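Local coordinates for putative glycosyltransferase (Mannosyltransferase) involved in glycosylating the PBCV-1 major capsid protein (Paramecium bursaria Chlorella virus 1, PDB 2P6W) that probably transfers a sugar from a nucleotide donor, with manganese at its site, in glycosylating the viral major capsid protein, this chain being the N-terminal domain, at residues Pro119-Val124 with His195-Ser200; Thr109-Pro114 with Lys182-His187. All coordinates share one frame; numbering follows the deposited sequence.

Contact 1: Pro119-Val124 with His195-Ser200; sequences PINTGV and HMCGTS. With MN (manganese (II) ion), chain B.
Asn121 and His195 reach toward each other from opposing directions and meet at a ring edge: OD1 of Asn121 lies in the imidazole plane, 3.2 Å from CE1 of His195, facing the polarised C-H between the two nitrogens. The amide stands almost upright on the ring, the two planes 81° apart. Beside this pair, ND2 of Asn121 passes 3.7 Å from SG of Cys197, a plain van der Waals approach, while CA of Gly123 comes within 3.8 Å of CE1 of His195.

On the metal side, NE2 of His195 binds the manganese at 2.3 Å. With CG anti to the backbone N (chi1 -179°), the imidazole extends toward the 119-124 loop. One face of the ring is covered from within its own segment, CB of Cys197 sitting 3.5 Å above the ring centre.

The next shell fixes these groups. Asn121 OD1 accepts from Gly123 N at 2.9 Å, closing an Asx turn in which the donor is tilted 30° from the carbonyl plane. Asn178 grips both partners: its OD1 bonds to ND1 of His195, and its ND2 to OD1 of Asn121. Asn121 ND2 in turn donates to Glu112. The ring is thus held at both nitrogens, and its hydrogen bond to Asn178 probably strengthens NE2 as a metal ligand.

Beyond His195, a type II turn from Met196 to Thr199 carries the chain toward helix 201-210, with Gly198 at positive phi. Cys197 and Gly198 bind UDP in another structure of this protein. Asp80 and Asp82 join His195 on the manganese, forming the protein part of a DxD metal site, as in many GT-A glycosyltransferases.

Contact 2: Thr109-Pro114 with Lys182-His187; sequences TFHEAP and KAYPEH
The phenol of Tyr184 points its hydroxyl at the backbone of Glu112 and Ala113, and nearly the whole contact gathers round that one oxygen. Tyr184 OH donates to Ala113 O at 2.7 Å. The acceptor lies at the edge of the tyrosine ring, near its plane, but seen from the carbonyl the approach is less regular: the C=O...donor angle is 123°, and the hydroxyl stands 44° out of the carbonyl plane, above it and not on a lone pair.

The same oxygen also rests against the preceding peptide, 3.1 Å from C of Glu112. Although Ala113 N is only 3.2 Å from Tyr184 OH, the angle is too poor for a bond. That amide is used by another partner, donating to ND1 of His111 over 3.0 Å. The bond is fairly straight and lies in the imidazole plane, so this histidine ties down the peptide against which the phenol rests. Tyr184 OH lies obliquely off the His111 ring, 4.3 Å from its ND1, and the other ring nitrogen of His111 bonds to Asp173.

Tyr184 reaches across because CG is anti to its own carbonyl carbon (chi1 -49°), which swings the ring out of a loop whose CB bond does not aim at the other segment. Ala183 CB sits 4.0 Å above one face, offset toward the rim. Glu112, by contrast, sends its carboxylate away from Tyr184, to the backbone amides of Ser117 and Tyr118.

Two further aromatics meet the phenol: Tyr175 edge-to-face, and Trp115 with the planes steeply inclined. The contact joins the loop leaving strand 107-110, whose sheet partners are 124-128 and the outermost strand 169-172, to the loop running from strand 179-180 to strand 193-195.

Contacts 1 and 2 are neighbouring loop contacts, centres 9 Å apart, of which contact 1 carries a metal ligand; their segments alternate along the chain. Two probable hydrogen bonds join them: Asn121 N to Phe110 O at 2.8 Å, and Asn121 ND2 to Glu112 OE1 at 2.9 Å, while Val124 O packs on CD2 of Phe110. Contact 2 stands farther out, the Glu112 side chain being about 9 Å from the manganese and about 5 Å from the side chain of UDP-binding Cys197. Glu112 therefore links the outer tyrosine-backbone contact to the asparagine that meets the metal-bound histidine.

Contact 1: Pro119-Val124 with His195-Ser200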
# COMPACT_ATOMS: atom_id res chain seq x y z
N PRO A 119 12.79 -8.40 -2.62
CA PRO A 119 11.97 -8.94 -3.72
C PRO A 119 10.58 -8.34 -3.94
O PRO A 119 10.06 -8.42 -5.06
CB PRO A 119 11.85 -10.43 -3.39
CG PRO A 119 13.06 -10.72 -2.56
CD PRO A 119 13.26 -9.47 -1.71
N ILE A 120 9.98 -7.76 -2.90
CA ILE A 120 8.71 -7.04 -3.07
C ILE A 120 8.77 -5.71 -2.34
O ILE A 120 9.52 -5.54 -1.36
CB ILE A 120 7.46 -7.87 -2.60
CG1 ILE A 120 7.56 -8.25 -1.11
CG2 ILE A 120 7.30 -9.12 -3.44
CD1 ILE A 120 6.29 -8.88 -0.52
N ASN A 121 7.97 -4.76 -2.83
CA ASN A 121 7.80 -3.49 -2.13
C ASN A 121 6.33 -3.35 -1.76
O ASN A 121 5.48 -3.24 -2.65
CB ASN A 121 8.26 -2.35 -3.03
CG ASN A 121 8.11 -1.01 -2.37
OD1 ASN A 121 7.00 -0.58 -2.04
ND2 ASN A 121 9.23 -0.29 -2.24
N THR A 122 6.04 -3.35 -0.45
CA THR A 122 4.66 -3.41 0.01
C THR A 122 4.05 -2.03 0.28
O THR A 122 3.04 -1.92 0.98
CB THR A 122 4.50 -4.31 1.26
OG1 THR A 122 5.43 -3.89 2.27
CG2 THR A 122 4.71 -5.80 0.90
N GLY A 123 4.65 -0.99 -0.32
CA GLY A 123 4.08 0.36 -0.26
C GLY A 123 2.72 0.42 -0.96
O GLY A 123 1.91 1.32 -0.71
N VAL A 124 2.50 -0.55 -1.85
CA VAL A 124 1.20 -0.80 -2.50
C VAL A 124 0.95 -2.30 -2.39
O VAL A 124 1.80 -3.08 -2.84
CB VAL A 124 1.22 -0.42 -4.01
CG1 VAL A 124 -0.14 -0.69 -4.63
CG2 VAL A 124 1.57 1.08 -4.17
N HIS A 195 5.01 6.23 -6.33
CA HIS A 195 5.46 5.97 -4.97
C HIS A 195 6.74 6.76 -4.66
O HIS A 195 7.77 6.53 -5.26
CB HIS A 195 5.66 4.46 -4.80
CG HIS A 195 6.10 4.04 -3.43
ND1 HIS A 195 6.40 2.73 -3.11
CD2 HIS A 195 6.28 4.75 -2.28
CE1 HIS A 195 6.74 2.65 -1.83
NE2 HIS A 195 6.69 3.87 -1.31
N MET A 196 6.62 7.76 -3.78
CA MET A 196 7.78 8.57 -3.40
C MET A 196 8.63 7.85 -2.34
O MET A 196 8.80 8.34 -1.22
CB MET A 196 7.32 9.94 -2.89
CG MET A 196 6.49 10.75 -3.89
SD MET A 196 5.93 12.32 -3.15
CE MET A 196 4.84 11.71 -1.87
N CYS A 197 9.19 6.72 -2.73
CA CYS A 197 9.85 5.82 -1.79
C CYS A 197 11.24 6.31 -1.41
O CYS A 197 12.00 6.74 -2.27
CB CYS A 197 9.93 4.44 -2.44
SG CYS A 197 10.48 3.13 -1.36
N GLY A 198 11.54 6.28 -0.11
CA GLY A 198 12.91 6.50 0.38
C GLY A 198 13.35 7.94 0.50
O GLY A 198 14.51 8.21 0.87
N THR A 199 12.44 8.87 0.24
CA THR A 199 12.79 10.29 0.25
C THR A 199 12.32 10.95 1.54
O THR A 199 11.52 10.38 2.29
CB THR A 199 12.18 11.00 -0.97
OG1 THR A 199 10.78 10.76 -1.00
CG2 THR A 199 12.79 10.44 -2.26
N SER A 200 12.80 12.17 1.79
CA SER A 200 12.51 12.90 3.02
C SER A 200 11.16 13.63 2.94
O SER A 200 10.59 13.81 1.86
CB SER A 200 13.59 13.95 3.27
OG SER A 200 13.41 15.05 2.40
MN MN B . 6.66 4.21 0.98

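Contact 2: Thr109-Pro114 with Lys182-His187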
# COMPACT_ATOMS: atom_id res chain seq x y z
N THR A 109 1.17 -8.29 -5.11
CA THR A 109 2.30 -7.48 -4.68
C THR A 109 3.16 -7.11 -5.88
O THR A 109 2.88 -7.54 -7.01
CB THR A 109 3.15 -8.24 -3.61
OG1 THR A 109 3.59 -9.49 -4.18
CG2 THR A 109 2.30 -8.50 -2.37
N PHE A 110 4.19 -6.31 -5.64
CA PHE A 110 5.00 -5.72 -6.72
C PHE A 110 6.47 -5.79 -6.40
O PHE A 110 6.86 -5.54 -5.26
CB PHE A 110 4.55 -4.27 -6.99
CG PHE A 110 3.09 -4.18 -7.20
CD1 PHE A 110 2.56 -4.44 -8.46
CD2 PHE A 110 2.23 -3.96 -6.13
CE1 PHE A 110 1.19 -4.46 -8.66
CE2 PHE A 110 0.86 -3.96 -6.32
CZ PHE A 110 0.33 -4.22 -7.59
N HIS A 111 7.27 -6.15 -7.40
CA HIS A 111 8.70 -6.13 -7.21
C HIS A 111 9.25 -4.72 -7.37
O HIS A 111 8.51 -3.79 -7.71
CB HIS A 111 9.41 -7.15 -8.12
CG HIS A 111 9.45 -6.76 -9.57
ND1 HIS A 111 10.32 -5.80 -10.06
CD2 HIS A 111 8.78 -7.24 -10.65
CE1 HIS A 111 10.16 -5.69 -11.36
NE2 HIS A 111 9.24 -6.56 -11.75
N GLU A 112 10.54 -4.57 -7.07
CA GLU A 112 11.22 -3.26 -7.21
C GLU A 112 12.57 -3.45 -7.89
O GLU A 112 13.53 -2.73 -7.62
CB GLU A 112 11.37 -2.55 -5.85
CG GLU A 112 12.00 -3.39 -4.72
CD GLU A 112 12.28 -2.59 -3.45
OE1 GLU A 112 11.63 -1.54 -3.25
OE2 GLU A 112 13.15 -3.02 -2.67
N ALA A 113 12.62 -4.38 -8.84
CA ALA A 113 13.87 -4.72 -9.52
C ALA A 113 14.15 -3.84 -10.72
O ALA A 113 13.23 -3.31 -11.32
CB ALA A 113 13.82 -6.18 -9.97
N PRO A 114 15.44 -3.69 -11.10
CA PRO A 114 16.64 -4.14 -10.40
C PRO A 114 17.21 -3.11 -9.42
O PRO A 114 18.31 -3.31 -8.89
CB PRO A 114 17.62 -4.32 -11.56
CG PRO A 114 17.30 -3.18 -12.46
CD PRO A 114 15.78 -3.04 -12.38
N LYS A 182 12.09 7.54 -8.10
CA LYS A 182 13.51 7.62 -8.45
C LYS A 182 13.98 6.46 -9.33
O LYS A 182 14.93 6.62 -10.12
CB LYS A 182 14.37 7.75 -7.20
CG LYS A 182 14.35 9.19 -6.65
CD LYS A 182 15.14 9.32 -5.37
CE LYS A 182 15.40 10.78 -5.02
NZ LYS A 182 16.37 10.92 -3.89
N ALA A 183 13.33 5.31 -9.19
CA ALA A 183 13.74 4.08 -9.86
C ALA A 183 13.19 3.92 -11.27
O ALA A 183 13.86 3.36 -12.16
CB ALA A 183 13.33 2.89 -9.02
N TYR A 184 11.95 4.39 -11.47
CA TYR A 184 11.27 4.27 -12.75
C TYR A 184 10.75 5.62 -13.27
O TYR A 184 9.57 5.75 -13.58
CB TYR A 184 10.10 3.26 -12.64
CG TYR A 184 10.46 1.95 -11.99
CD1 TYR A 184 11.30 1.02 -12.64
CD2 TYR A 184 9.96 1.62 -10.73
CE1 TYR A 184 11.63 -0.20 -12.03
CE2 TYR A 184 10.27 0.40 -10.12
CZ TYR A 184 11.11 -0.50 -10.77
OH TYR A 184 11.40 -1.68 -10.13
N PRO A 185 11.65 6.63 -13.39
CA PRO A 185 11.23 7.99 -13.76
C PRO A 185 10.47 8.01 -15.09
O PRO A 185 9.57 8.84 -15.25
CB PRO A 185 12.55 8.75 -13.93
CG PRO A 185 13.62 7.67 -14.04
CD PRO A 185 13.11 6.54 -13.21
N GLU A 186 10.86 7.13 -16.01
CA GLU A 186 10.28 7.04 -17.35
C GLU A 186 8.84 6.51 -17.37
O GLU A 186 8.13 6.68 -18.37
CB GLU A 186 11.18 6.16 -18.25
CG GLU A 186 11.13 4.63 -17.99
CD GLU A 186 12.08 4.12 -16.88
OE1 GLU A 186 12.56 4.94 -16.08
OE2 GLU A 186 12.32 2.89 -16.81
N HIS A 187 8.43 5.86 -16.28
CA HIS A 187 7.11 5.24 -16.21
C HIS A 187 6.13 6.09 -15.42
O HIS A 187 4.92 5.84 -15.47
CB HIS A 187 7.19 3.85 -15.56
CG HIS A 187 7.90 2.82 -16.38
ND1 HIS A 187 7.29 2.11 -17.38
CD2 HIS A 187 9.17 2.35 -16.30
CE1 HIS A 187 8.16 1.26 -17.91
NE2 HIS A 187 9.30 1.38 -17.27